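Local structure of carbohydrate oxidase (Microdochium nivale, 3RJA) at residues S298-S301 and Y302-F305; Q269-A272 and A273-L277. The protein catalyses the FAD-dependent oxidation of the C1 hydroxyl of mono-, oligo- and polysaccharides to lactones, reducing molecular oxygen to hydrogen peroxide. All blocks are in the same frame, centred on the assembly; numbering follows the deposited sequence. Where two conformers were deposited one is given.

Interaction 1: residues S298-S301 and Y302-F305; sequences SVLS and YSNF. With ABL ((2R,3R,4R,5R)-4,5-dihydroxy-2-(hydroxymethyl)-6-oxopiperidin-3-yl beta-D-glucopyranoside), chain G.
Ser303 turns back on Leu300 where helix 295-301 ends, and this is the tight part of the contact. The carbonyl O of Leu300 takes two bonds from the one residue. Ser303 OG donates to Leu300 O at 2.7 Å, tilted about 20° from the carbonyl plane. Ser303 N donates to Leu300 O at 3.1 Å, but from well above that plane. The hydroxyl reaches back because OG sits between the backbone N and the carbonyl carbon (chi1 67°). Ser303 OG also accepts from Phe305 N at 3.2 Å, which closes an ST turn. In the conformer given, one buried serine links the helix end to the turn that follows. One residue earlier, Tyr302 N bonds to Ser298 O at 3.3 Å, and Tyr302 is the first residue to leave helical geometry. Its ring finds its partners elsewhere: it stacks with Phe148, forms a cation-pi contact with Arg213, and its hydroxyl bonds to Gly261 O.

The solvent side is looser. The CD1 branch of Leu300, an exposed side chain, comes 3.5 Å from Phe305 O. One water lies between the carbonyls of Leu300 and Phe305. A second water donates to Ser301 O and accepts from Asn304 N at 3.0 Å. Asn304 leaves the helix end behind, and its amide meets the substrate analogue. Its ND2 donates to O6, the hydroxymethyl oxygen of the glucosyl unit, at 3.3 Å, a fairly long bond. Arg391, Tyr72, Tyr389 and Gln356 also bond to the analogue. The segment is an ST turn just after a helix C terminus, leading into the carbohydrate-binding site.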
loop_
_atom_site.group_PDB
_atom_site.type_symbol
_atom_site.label_atom_id
_atom_site.label_comp_id
_atom_site.label_asym_id
_atom_site.label_seq_id
_atom_site.Cartn_x
_atom_site.Cartn_y
_atom_site.Cartn_z
ATOM N N SER A 298 10.924 10.574 12.630
ATOM C CA SER A 298 10.559 9.170 12.392
ATOM C C SER A 298 10.240 8.958 10.910
ATOM O O SER A 298 10.609 7.940 10.333
ATOM C CB SER A 298 9.379 8.713 13.275
ATOM O OG SER A 298 8.151 9.297 12.846
ATOM N N VAL A 299 9.583 9.928 10.284
ATOM C CA VAL A 299 9.341 9.837 8.836
ATOM C C VAL A 299 10.642 9.659 8.031
ATOM O O VAL A 299 10.733 8.776 7.153
ATOM C CB VAL A 299 8.523 11.016 8.292
ATOM C CG1 VAL A 299 8.102 10.750 6.799
ATOM C CG2 VAL A 299 7.287 11.217 9.134
ATOM N N LEU A 300 11.644 10.482 8.350
ATOM C CA LEU A 300 12.951 10.371 7.712
ATOM C C LEU A 300 13.601 9.032 8.052
ATOM O O LEU A 300 14.173 8.349 7.171
ATOM C CB LEU A 300 13.886 11.531 8.154
ATOM C CG LEU A 300 15.281 11.570 7.505
ATOM C CD1 LEU A 300 15.152 11.515 5.964
ATOM C CD2 LEU A 300 16.076 12.834 7.975
ATOM N N SER A 301 13.521 8.656 9.328
ATOM C CA SER A 301 14.235 7.467 9.814
ATOM C C SER A 301 13.914 6.176 9.053
ATOM O O SER A 301 14.810 5.398 8.816
ATOM C CB SER A 301 13.964 7.240 11.293
ATOM O OG SER A 301 14.791 6.215 11.769
ATOM N N TYR A 302 12.644 5.966 8.680
ATOM C CA TYR A 302 12.244 4.713 8.011
ATOM C C TYR A 302 12.076 4.864 6.485
ATOM O O TYR A 302 11.608 3.942 5.818
ATOM C CB TYR A 302 10.978 4.115 8.667
ATOM C CG TYR A 302 11.247 3.158 9.833
ATOM C CD1 TYR A 302 12.015 2.005 9.660
ATOM C CD2 TYR A 302 10.735 3.410 11.102
ATOM C CE1 TYR A 302 12.263 1.135 10.712
ATOM C CE2 TYR A 302 10.985 2.553 12.167
ATOM C CZ TYR A 302 11.739 1.412 11.968
ATOM O OH TYR A 302 11.974 0.551 13.027
ATOM N N SER A 303 12.507 6.010 5.933
ATOM C CA SER A 303 12.274 6.339 4.516
ATOM C C SER A 303 13.223 5.662 3.517
ATOM O O SER A 303 12.871 5.515 2.319
ATOM C CB SER A 303 12.385 7.866 4.301
ATOM O OG SER A 303 13.716 8.304 4.522
ATOM N N ASN A 304 14.422 5.304 3.991
ATOM C CA ASN A 304 15.497 4.785 3.150
ATOM C C ASN A 304 16.067 5.828 2.180
ATOM O O ASN A 304 16.677 5.461 1.184
ATOM C CB ASN A 304 15.053 3.537 2.372
ATOM C CG ASN A 304 14.878 2.331 3.269
ATOM O OD1 ASN A 304 15.673 2.120 4.186
ATOM N ND2 ASN A 304 13.828 1.539 3.023
ATOM N N PHE A 305 15.844 7.113 2.453
ATOM C CA PHE A 305 16.390 8.208 1.624
ATOM C C PHE A 305 16.932 9.303 2.511
ATOM O O PHE A 305 16.649 9.337 3.720
ATOM C CB PHE A 305 15.315 8.793 0.684
ATOM C CG PHE A 305 14.944 7.876 -0.409
ATOM C CD1 PHE A 305 15.681 7.865 -1.597
ATOM C CD2 PHE A 305 13.903 6.963 -0.243
ATOM C CE1 PHE A 305 15.367 6.983 -2.612
ATOM C CE2 PHE A 305 13.570 6.059 -1.262
ATOM C CZ PHE A 305 14.306 6.061 -2.448
HETATM C C1A ABL G . 7.145 -1.731 1.071
HETATM O O1A ABL G . 5.901 -1.834 1.179
HETATM C C2A ABL G . 8.054 -1.768 2.316
HETATM O O2A ABL G . 7.340 -1.152 3.387
HETATM C C3A ABL G . 9.423 -1.075 2.103
HETATM O O3A ABL G . 10.269 -1.469 3.212
HETATM C C4A ABL G . 10.052 -1.583 0.820
HETATM O O1 ABL G . 11.360 -0.999 0.597
HETATM C C5A ABL G . 9.130 -1.199 -0.389
HETATM N N5 ABL G . 7.718 -1.602 -0.150
HETATM C C6A ABL G . 9.552 -1.900 -1.706
HETATM O O6A ABL G . 9.174 -1.171 -2.889
HETATM C C1 ABL G . 12.551 -1.759 0.951
HETATM C C2 ABL G . 13.762 -1.289 0.107
HETATM O O2 ABL G . 13.448 -1.469 -1.279
HETATM C C3 ABL G . 15.008 -2.085 0.520
HETATM O O3 ABL G . 16.158 -1.672 -0.216
HETATM C C4 ABL G . 15.211 -1.942 2.063
HETATM O O4 ABL G . 16.359 -2.643 2.517
HETATM C C5 ABL G . 13.964 -2.446 2.800
HETATM O O5 ABL G . 12.827 -1.674 2.341
HETATM C C6 ABL G . 14.112 -2.378 4.325
HETATM O O6 ABL G . 14.462 -1.122 4.811
HETATM O O HOH W 1 17.164 8.340 6.011
HETATM O O HOH W 2 16.073 5.741 6.479
#

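Interaction 2: residues Q269-A272 and A273-L277; sequences QWRA and AFQPL
Ala273 opens the segment with its CB 3.3 Å from Gln269 O. Its N donates to the same Gln269 O, four residues back. Ala273 O in turn accepts from Tyr236 OH on helix 223-239.

Phe274 follows and meets Trp270, one turn earlier. Phe274 CB lies over one face of the indole, offset toward the rim. Trp270 NE1 is 3.4 Å from Phe274 CG, and Trp270 CZ2 is 3.7 Å from Phe274 CD2. The five-membered ring of Trp270 is inclined at 31° to the Phe274 ring, neither stacked nor edge-to-face. Trp270 has CG anti to its own N (chi1 167°), which swings the indole along the helix toward Phe274. Phe274 N also donates to Trp270 O at 2.8 Å. The pair forms part of the buried face of amphipathic helix 267-278, which packs on the large antiparallel sheet. Phe214 of that sheet stacks on Trp270 and also meets Phe274, while Val287 and Thr290 touch the indole. Replacing Trp270 with an alanine would probably leave a gap between Phe274, Phe214 and strand 286-293, with the Phe274 ring less firmly fixed.

Gln275 lies on the outer side, with Arg271. Its OE1 accepts from Arg271 NE at 2.9 Å, with an N-H...O angle of 158°. The donor lies in the carbonyl plane, and the guanidinium and amide are nearly coplanar. Both chains bend at chi2, which brings their polar ends together. A water accepts from Arg271 NH2 and Gln275 NE2, and NE2 also bonds to Asp279 OD1.

Pro276 has no N-H to give and the helix kinks here. Its CD rests 3.7 Å from Ala272 O.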
loop_
_atom_site.group_PDB
_atom_site.type_symbol
_atom_site.label_atom_id
_atom_site.label_comp_id
_atom_site.label_asym_id
_atom_site.label_seq_id
_atom_site.Cartn_x
_atom_site.Cartn_y
_atom_site.Cartn_z
ATOM N N GLN A 269 9.752 2.976 28.491
ATOM C CA GLN A 269 8.400 2.441 28.331
ATOM C C GLN A 269 8.385 1.367 27.244
ATOM O O GLN A 269 7.699 0.351 27.382
ATOM C CB GLN A 269 7.404 3.536 27.989
ATOM C CG GLN A 269 7.091 4.461 29.144
ATOM C CD GLN A 269 6.444 5.749 28.711
ATOM O OE1 GLN A 269 6.748 6.301 27.651
ATOM N NE2 GLN A 269 5.556 6.258 29.549
ATOM N N TRP A 270 9.156 1.575 26.176
ATOM C CA TRP A 270 9.235 0.552 25.130
ATOM C C TRP A 270 9.723 -0.772 25.731
ATOM O O TRP A 270 9.066 -1.823 25.584
ATOM C CB TRP A 270 10.114 0.960 23.913
ATOM C CG TRP A 270 10.374 -0.279 23.086
ATOM C CD1 TRP A 270 9.467 -0.951 22.307
ATOM C CD2 TRP A 270 11.566 -1.062 23.075
ATOM N NE1 TRP A 270 10.035 -2.088 21.775
ATOM C CE2 TRP A 270 11.325 -2.182 22.230
ATOM C CE3 TRP A 270 12.831 -0.915 23.671
ATOM C CZ2 TRP A 270 12.295 -3.140 21.970
ATOM C CZ3 TRP A 270 13.804 -1.860 23.410
ATOM C CH2 TRP A 270 13.538 -2.968 22.561
ATOM N N ARG A 271 10.879 -0.719 26.396
ATOM C CA ARG A 271 11.500 -1.926 26.936
ATOM C C ARG A 271 10.549 -2.693 27.859
ATOM O O ARG A 271 10.380 -3.906 27.713
ATOM C CB ARG A 271 12.839 -1.619 27.627
ATOM C CG ARG A 271 13.573 -2.851 28.137
ATOM C CD ARG A 271 13.926 -3.762 26.966
ATOM N NE ARG A 271 14.725 -4.938 27.312
ATOM C CZ ARG A 271 16.033 -5.052 27.084
ATOM N NH1 ARG A 271 16.716 -4.043 26.547
ATOM N NH2 ARG A 271 16.669 -6.175 27.404
ATOM N N ALA A 272 9.903 -1.982 28.778
ATOM C CA ALA A 272 8.946 -2.600 29.679
ATOM C C ALA A 272 7.823 -3.255 28.867
ATOM O O ALA A 272 7.437 -4.375 29.140
ATOM C CB ALA A 272 8.373 -1.568 30.651
ATOM N N ALA A 273 7.325 -2.550 27.851
ATOM C CA ALA A 273 6.217 -3.051 27.028
ATOM C C ALA A 273 6.602 -4.275 26.173
ATOM O O ALA A 273 5.772 -5.151 25.936
ATOM C CB ALA A 273 5.661 -1.924 26.145
ATOM N N PHE A 274 7.857 -4.320 25.721
ATOM C CA PHE A 274 8.346 -5.371 24.805
ATOM C C PHE A 274 8.931 -6.558 25.547
ATOM O O PHE A 274 9.097 -7.628 24.958
ATOM C CB PHE A 274 9.422 -4.814 23.838
ATOM C CG PHE A 274 9.325 -5.362 22.453
ATOM C CD1 PHE A 274 8.215 -5.066 21.644
ATOM C CD2 PHE A 274 10.302 -6.219 21.958
ATOM C CE1 PHE A 274 8.104 -5.595 20.352
ATOM C CE2 PHE A 274 10.223 -6.752 20.662
ATOM C CZ PHE A 274 9.117 -6.438 19.854
ATOM N N GLN A 275 9.217 -6.378 26.840
ATOM C CA GLN A 275 9.884 -7.423 27.653
ATOM C C GLN A 275 9.219 -8.815 27.615
ATOM O O GLN A 275 9.942 -9.817 27.562
ATOM C CB GLN A 275 10.089 -6.962 29.117
ATOM C CG GLN A 275 11.182 -7.773 29.892
ATOM C CD GLN A 275 12.561 -7.691 29.234
ATOM O OE1 GLN A 275 13.038 -6.606 28.922
ATOM N NE2 GLN A 275 13.199 -8.832 29.027
ATOM N N PRO A 276 7.861 -8.877 27.644
ATOM C CA PRO A 276 7.184 -10.163 27.554
ATOM C C PRO A 276 7.580 -10.941 26.321
ATOM O O PRO A 276 7.633 -12.160 26.390
ATOM C CB PRO A 276 5.685 -9.781 27.520
ATOM C CG PRO A 276 5.626 -8.524 28.345
ATOM C CD PRO A 276 6.892 -7.784 27.917
ATOM N N LEU A 277 7.885 -10.246 25.219
ATOM C CA LEU A 277 8.316 -10.891 23.981
ATOM C C LEU A 277 9.788 -11.297 24.067
ATOM O O LEU A 277 10.146 -12.442 23.719
ATOM C CB LEU A 277 8.100 -9.983 22.759
ATOM C CG LEU A 277 8.530 -10.582 21.383
ATOM C CD1 LEU A 277 8.099 -12.049 21.233
ATOM C CD2 LEU A 277 7.966 -9.746 20.186
HETATM O O HOH W 3 16.064 -8.939 27.786
#

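Following the chain from the N terminus, strand 258-264 leads into helix 267-278, where interaction 2 lies. Strand 286-293 comes next, then helix 295-301, whose end holds interaction 1. The contacts are in series: interaction 2 closes before interaction 1 opens, and neither nests in nor crosses the other. Each is local. Interaction 2 spans successive turns of one helix, and interaction 1 turns the chain into the loop before strand 318-326. Their centres are 23 Å apart and their nearest atoms about 9 Å. Both touch strand 286-293, an outermost strand of the eight-stranded sheet. Interaction 2 lies farther from the chain centre; interaction 1 reaches the sugar pocket.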